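Local coordinates for protein helicase of the snf2/rad54 family (Sulfolobus solfataricus, PDB 1Z5Z) that probably couples ATP hydrolysis to movement along double-stranded DNA as a SWI2/SNF2-type ATPase, of which this is the C-terminal domain of the core, at residues I132-G145 / K158-S171. Residues are numbered along the deposited sequence; the frame is centred on the assembly and turned at random.
Sequences IEKELNTEVPFLYG and KFQNNPSVKFIVLS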
loop_
_atom_site.group_PDB
_atom_site.type_symbol
_atom_site.label_atom_id
_atom_site.label_comp_id
_atom_site.label_asym_id
_atom_site.label_seq_id
_atom_site.Cartn_x
_atom_site.Cartn_y
_atom_site.Cartn_z
ATOM N N ILE A 132 4.012 15.020 3.861
ATOM C CA ILE A 132 3.977 15.944 2.759
ATOM C C ILE A 132 3.708 17.371 3.236
ATOM O O ILE A 132 4.418 18.290 2.851
ATOM C CB ILE A 132 2.940 15.526 1.689
ATOM C CG1 ILE A 132 3.368 14.193 1.060
ATOM C CG2 ILE A 132 2.859 16.587 0.580
ATOM C CD1 ILE A 132 2.360 13.643 0.084
ATOM N N GLU A 133 2.714 17.574 4.088
ATOM C CA GLU A 133 2.431 18.928 4.549
ATOM C C GLU A 133 3.629 19.565 5.226
ATOM O O GLU A 133 3.975 20.716 4.967
ATOM C CB GLU A 133 1.260 18.917 5.503
ATOM C CG GLU A 133 -0.024 18.755 4.773
ATOM C CD GLU A 133 -1.228 19.069 5.642
ATOM O OE1 GLU A 133 -2.325 19.267 5.069
ATOM O OE2 GLU A 133 -1.072 19.108 6.885
ATOM N N LYS A 134 4.289 18.786 6.072
ATOM C CA LYS A 134 5.461 19.263 6.788
ATOM C C LYS A 134 6.631 19.577 5.860
ATOM O O LYS A 134 7.120 20.699 5.849
ATOM C CB LYS A 134 5.881 18.234 7.841
ATOM C CG LYS A 134 7.120 18.629 8.628
ATOM N N GLU A 135 7.064 18.609 5.067
ATOM C CA GLU A 135 8.204 18.815 4.183
ATOM C C GLU A 135 7.993 19.803 3.046
ATOM O O GLU A 135 8.944 20.459 2.613
ATOM C CB GLU A 135 8.674 17.472 3.583
ATOM C CG GLU A 135 9.117 16.479 4.634
ATOM C CD GLU A 135 10.297 17.006 5.424
ATOM O OE1 GLU A 135 10.392 16.703 6.638
ATOM O OE2 GLU A 135 11.127 17.723 4.810
ATOM N N LEU A 136 6.768 19.916 2.543
ATOM C CA LEU A 136 6.538 20.818 1.419
ATOM C C LEU A 136 5.726 22.057 1.720
ATOM O O LEU A 136 5.573 22.919 0.851
ATOM C CB LEU A 136 5.901 20.056 0.263
ATOM C CG LEU A 136 6.775 18.910 -0.256
ATOM C CD1 LEU A 136 6.077 18.230 -1.412
ATOM C CD2 LEU A 136 8.107 19.452 -0.730
ATOM N N ASN A 137 5.211 22.144 2.941
ATOM C CA ASN A 137 4.440 23.296 3.375
ATOM C C ASN A 137 3.319 23.658 2.434
ATOM O O ASN A 137 3.172 24.825 1.993
ATOM C CB ASN A 137 5.347 24.514 3.534
ATOM C CG ASN A 137 5.771 24.735 4.956
ATOM O OD1 ASN A 137 6.845 24.308 5.361
ATOM N ND2 ASN A 137 4.919 25.400 5.738
ATOM N N THR A 138 2.521 22.661 2.109
ATOM C CA THR A 138 1.428 22.919 1.233
ATOM C C THR A 138 0.263 22.166 1.817
ATOM O O THR A 138 0.470 21.282 2.645
ATOM C CB THR A 138 1.759 22.470 -0.234
ATOM O OG1 THR A 138 0.682 22.858 -1.087
ATOM C CG2 THR A 138 1.978 20.970 -0.332
ATOM N N GLU A 139 -0.950 22.522 1.418
ATOM C CA GLU A 139 -2.133 21.839 1.933
ATOM C C GLU A 139 -2.351 20.476 1.258
ATOM O O GLU A 139 -2.334 20.389 0.030
ATOM C CB GLU A 139 -3.390 22.695 1.733
ATOM C CG GLU A 139 -4.549 22.070 2.476
ATOM C CD GLU A 139 -5.885 22.733 2.238
ATOM O OE1 GLU A 139 -6.783 22.483 3.069
ATOM O OE2 GLU A 139 -6.046 23.475 1.241
ATOM N N VAL A 140 -2.570 19.427 2.053
ATOM C CA VAL A 140 -2.780 18.077 1.519
ATOM C C VAL A 140 -4.136 17.531 1.981
ATOM O O VAL A 140 -4.250 16.952 3.059
ATOM C CB VAL A 140 -1.632 17.126 1.975
ATOM C CG1 VAL A 140 -1.896 15.652 1.504
ATOM C CG2 VAL A 140 -0.283 17.664 1.436
ATOM N N PRO A 141 -5.185 17.742 1.179
ATOM C CA PRO A 141 -6.504 17.240 1.556
ATOM C C PRO A 141 -6.473 15.720 1.668
ATOM O O PRO A 141 -5.813 15.030 0.865
ATOM C CB PRO A 141 -7.417 17.765 0.449
ATOM C CG PRO A 141 -6.453 18.253 -0.630
ATOM C CD PRO A 141 -5.248 18.669 0.034
ATOM N N PHE A 142 -7.174 15.208 2.671
ATOM C CA PHE A 142 -7.190 13.778 2.978
ATOM C C PHE A 142 -8.589 13.139 2.902
ATOM O O PHE A 142 -9.433 13.436 3.747
ATOM C CB PHE A 142 -6.629 13.594 4.404
ATOM C CG PHE A 142 -6.595 12.174 4.879
ATOM C CD1 PHE A 142 -6.722 11.880 6.234
ATOM C CD2 PHE A 142 -6.421 11.131 3.985
ATOM C CE1 PHE A 142 -6.677 10.548 6.696
ATOM C CE2 PHE A 142 -6.374 9.798 4.425
ATOM C CZ PHE A 142 -6.500 9.501 5.783
ATOM N N LEU A 143 -8.843 12.280 1.912
ATOM C CA LEU A 143 -10.151 11.584 1.836
ATOM C C LEU A 143 -10.157 10.210 2.525
ATOM O O LEU A 143 -9.291 9.379 2.271
ATOM C CB LEU A 143 -10.587 11.359 0.380
ATOM C CG LEU A 143 -11.280 12.477 -0.412
ATOM C CD1 LEU A 143 -11.697 11.958 -1.786
ATOM C CD2 LEU A 143 -12.527 12.957 0.322
ATOM N N TYR A 144 -11.125 9.977 3.416
ATOM C CA TYR A 144 -11.283 8.674 4.071
ATOM C C TYR A 144 -12.792 8.449 4.275
ATOM O O TYR A 144 -13.598 9.392 4.207
ATOM C CB TYR A 144 -10.505 8.571 5.399
ATOM C CG TYR A 144 -10.784 9.666 6.414
ATOM C CD1 TYR A 144 -10.152 10.905 6.325
ATOM C CD2 TYR A 144 -11.687 9.458 7.472
ATOM C CE1 TYR A 144 -10.402 11.912 7.258
ATOM C CE2 TYR A 144 -11.950 10.467 8.415
ATOM C CZ TYR A 144 -11.301 11.694 8.304
ATOM O OH TYR A 144 -11.536 12.707 9.232
ATOM N N GLY A 145 -13.154 7.191 4.479
ATOM C CA GLY A 145 -14.545 6.786 4.633
ATOM C C GLY A 145 -15.423 7.502 5.651
ATOM O O GLY A 145 -16.590 7.758 5.355
ATOM N N LYS A 158 -12.361 20.710 -4.340
ATOM C CA LYS A 158 -11.154 21.480 -4.172
ATOM C C LYS A 158 -9.982 20.910 -4.978
ATOM O O LYS A 158 -9.203 21.666 -5.573
ATOM C CB LYS A 158 -10.770 21.555 -2.713
ATOM C CG LYS A 158 -9.492 22.315 -2.491
ATOM C CD LYS A 158 -8.965 22.144 -1.073
ATOM C CE LYS A 158 -9.836 22.824 -0.031
ATOM N NZ LYS A 158 -9.310 22.567 1.339
ATOM N N PHE A 159 -9.837 19.588 -5.012
ATOM C CA PHE A 159 -8.718 19.013 -5.754
ATOM C C PHE A 159 -8.974 19.089 -7.244
ATOM O O PHE A 159 -8.072 19.363 -8.001
ATOM C CB PHE A 159 -8.482 17.546 -5.367
ATOM C CG PHE A 159 -7.352 16.885 -6.130
ATOM C CD1 PHE A 159 -7.615 16.104 -7.249
ATOM C CD2 PHE A 159 -6.022 17.075 -5.754
ATOM C CE1 PHE A 159 -6.567 15.517 -7.990
ATOM C CE2 PHE A 159 -4.960 16.500 -6.486
ATOM C CZ PHE A 159 -5.239 15.718 -7.606
ATOM N N GLN A 160 -10.208 18.829 -7.653
ATOM C CA GLN A 160 -10.555 18.824 -9.060
ATOM C C GLN A 160 -10.549 20.188 -9.739
ATOM O O GLN A 160 -10.249 20.277 -10.924
ATOM C CB GLN A 160 -11.945 18.215 -9.248
ATOM C CG GLN A 160 -12.043 16.712 -9.080
ATOM C CD GLN A 160 -11.397 15.945 -10.224
ATOM O OE1 GLN A 160 -10.189 15.647 -10.212
ATOM N NE2 GLN A 160 -12.205 15.626 -11.229
ATOM N N ASN A 161 -10.861 21.244 -8.996
ATOM C CA ASN A 161 -10.960 22.561 -9.617
ATOM C C ASN A 161 -9.906 23.599 -9.334
ATOM O O ASN A 161 -9.853 24.606 -10.006
ATOM C CB ASN A 161 -12.318 23.174 -9.293
ATOM C CG ASN A 161 -13.438 22.193 -9.450
ATOM O OD1 ASN A 161 -13.588 21.559 -10.498
ATOM N ND2 ASN A 161 -14.244 22.060 -8.416
ATOM N N ASN A 162 -9.067 23.384 -8.349
ATOM C CA ASN A 162 -8.054 24.369 -8.049
ATOM C C ASN A 162 -6.656 23.808 -8.414
ATOM O O ASN A 162 -6.126 22.970 -7.693
ATOM C CB ASN A 162 -8.147 24.738 -6.560
ATOM C CG ASN A 162 -7.094 25.714 -6.147
ATOM O OD1 ASN A 162 -6.047 25.796 -6.780
ATOM N ND2 ASN A 162 -7.344 26.448 -5.058
ATOM N N PRO A 163 -6.045 24.258 -9.547
ATOM C CA PRO A 163 -4.712 23.784 -9.977
ATOM C C PRO A 163 -3.618 23.980 -8.936
ATOM O O PRO A 163 -2.579 23.296 -8.978
ATOM C CB PRO A 163 -4.439 24.603 -11.239
ATOM C CG PRO A 163 -5.783 24.827 -11.792
ATOM C CD PRO A 163 -6.604 25.176 -10.562
ATOM N N SER A 164 -3.849 24.921 -8.023
ATOM C CA SER A 164 -2.882 25.170 -6.986
ATOM C C SER A 164 -2.740 23.933 -6.107
ATOM O O SER A 164 -1.622 23.509 -5.855
ATOM C CB SER A 164 -3.297 26.385 -6.178
ATOM O OG SER A 164 -2.973 27.564 -6.903
ATOM N N VAL A 165 -3.871 23.369 -5.652
ATOM C CA VAL A 165 -3.895 22.161 -4.802
ATOM C C VAL A 165 -3.196 21.077 -5.586
ATOM O O VAL A 165 -3.695 20.537 -6.577
ATOM C CB VAL A 165 -5.343 21.733 -4.473
ATOM C CG1 VAL A 165 -5.365 20.520 -3.544
ATOM C CG2 VAL A 165 -6.067 22.896 -3.827
ATOM N N LYS A 166 -2.001 20.765 -5.136
ATOM C CA LYS A 166 -1.174 19.800 -5.810
ATOM C C LYS A 166 -1.313 18.347 -5.393
ATOM O O LYS A 166 -0.864 17.478 -6.132
ATOM C CB LYS A 166 0.283 20.229 -5.618
ATOM C CG LYS A 166 0.614 21.498 -6.394
ATOM C CD LYS A 166 0.542 21.219 -7.889
ATOM C CE LYS A 166 0.785 22.472 -8.712
ATOM N NZ LYS A 166 1.183 22.098 -10.088
ATOM N N PHE A 167 -1.905 18.101 -4.216
ATOM C CA PHE A 167 -2.018 16.767 -3.647
ATOM C C PHE A 167 -3.389 16.417 -3.099
ATOM O O PHE A 167 -4.231 17.287 -2.787
ATOM C CB PHE A 167 -1.050 16.599 -2.452
ATOM C CG PHE A 167 0.392 16.857 -2.760
ATOM C CD1 PHE A 167 0.928 18.148 -2.653
ATOM C CD2 PHE A 167 1.222 15.821 -3.160
ATOM C CE1 PHE A 167 2.277 18.401 -2.945
ATOM C CE2 PHE A 167 2.561 16.055 -3.455
ATOM C CZ PHE A 167 3.096 17.354 -3.350
ATOM N N ILE A 168 -3.601 15.114 -3.005
ATOM C CA ILE A 168 -4.784 14.570 -2.335
ATOM C C ILE A 168 -4.405 13.166 -1.881
ATOM O O ILE A 168 -3.787 12.422 -2.627
ATOM C CB ILE A 168 -6.057 14.540 -3.226
ATOM C CG1 ILE A 168 -7.237 14.047 -2.378
ATOM C CG2 ILE A 168 -5.848 13.677 -4.502
ATOM C CD1 ILE A 168 -8.603 14.525 -2.901
ATOM N N VAL A 169 -4.734 12.805 -0.643
ATOM C CA VAL A 169 -4.410 11.469 -0.148
ATOM C C VAL A 169 -5.754 10.794 0.085
ATOM O O VAL A 169 -6.711 11.431 0.540
ATOM C CB VAL A 169 -3.555 11.513 1.165
ATOM C CG1 VAL A 169 -3.397 10.123 1.716
ATOM C CG2 VAL A 169 -2.152 12.095 0.887
ATOM N N LEU A 170 -5.839 9.529 -0.305
ATOM C CA LEU A 170 -7.087 8.774 -0.156
ATOM C C LEU A 170 -6.829 7.438 0.502
ATOM O O LEU A 170 -5.925 6.700 0.111
ATOM C CB LEU A 170 -7.712 8.491 -1.526
ATOM C CG LEU A 170 -8.029 9.719 -2.400
ATOM C CD1 LEU A 170 -6.861 10.038 -3.381
ATOM C CD2 LEU A 170 -9.270 9.398 -3.156
ATOM N N SER A 171 -7.607 7.123 1.518
ATOM C CA SER A 171 -7.429 5.835 2.127
ATOM C C SER A 171 -8.726 5.146 1.806
ATOM O O SER A 171 -9.796 5.668 2.127
ATOM C CB SER A 171 -7.242 5.960 3.635
ATOM O OG SER A 171 -8.499 6.016 4.274
HETATM O O HOH W 1 -1.232 21.625 -2.447
HETATM O O HOH W 2 -11.590 4.907 4.223
#
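Phe167 meets Ile132 face on: the CG2 methyl sits 3.8 Å from the ring centroid, 4° off its normal, a CH-pi contact. That methyl lies anti to the backbone N of Ile132 (chi1 -65° for CG1), which aims it at the ring from helix 122-136. Leu136 CD1 touches Phe167 CZ at 3.7 Å, and Thr138 CG2 approaches CE1 obliquely. Were Phe167 an alanine, these three side chains would probably lose their common partner, opening a gap between helix 122-136, the turn after it and strand 167-171.

Beyond the ring, the strands pair in parallel. Leu143 N donates to Val169 O at 2.7 Å, while Val169 N and Ser171 N reach Pro141 O and Leu143 O, each at 2.9 Å. Val140 CG1 packs on Val169 CG2 on the helix 122-136 side; on the other, Leu143 CD1 meets Leu170 CD2 at 3.8 Å, where Leu143 also packs against helix 149-161. Farther out, Glu133 OE1 accepts from Val140 N, tying the helix to the loop leading into strand 142-143, and a water joins Thr138 OG1 and Glu139 O to Lys166 N.

In this beta-alpha-beta crossover of a RecA-like lobe, main-chain bonds and buried apolar packing dominate; the weakly hydrogen-bonded Glu139–Lys158 salt bridge probably adds little.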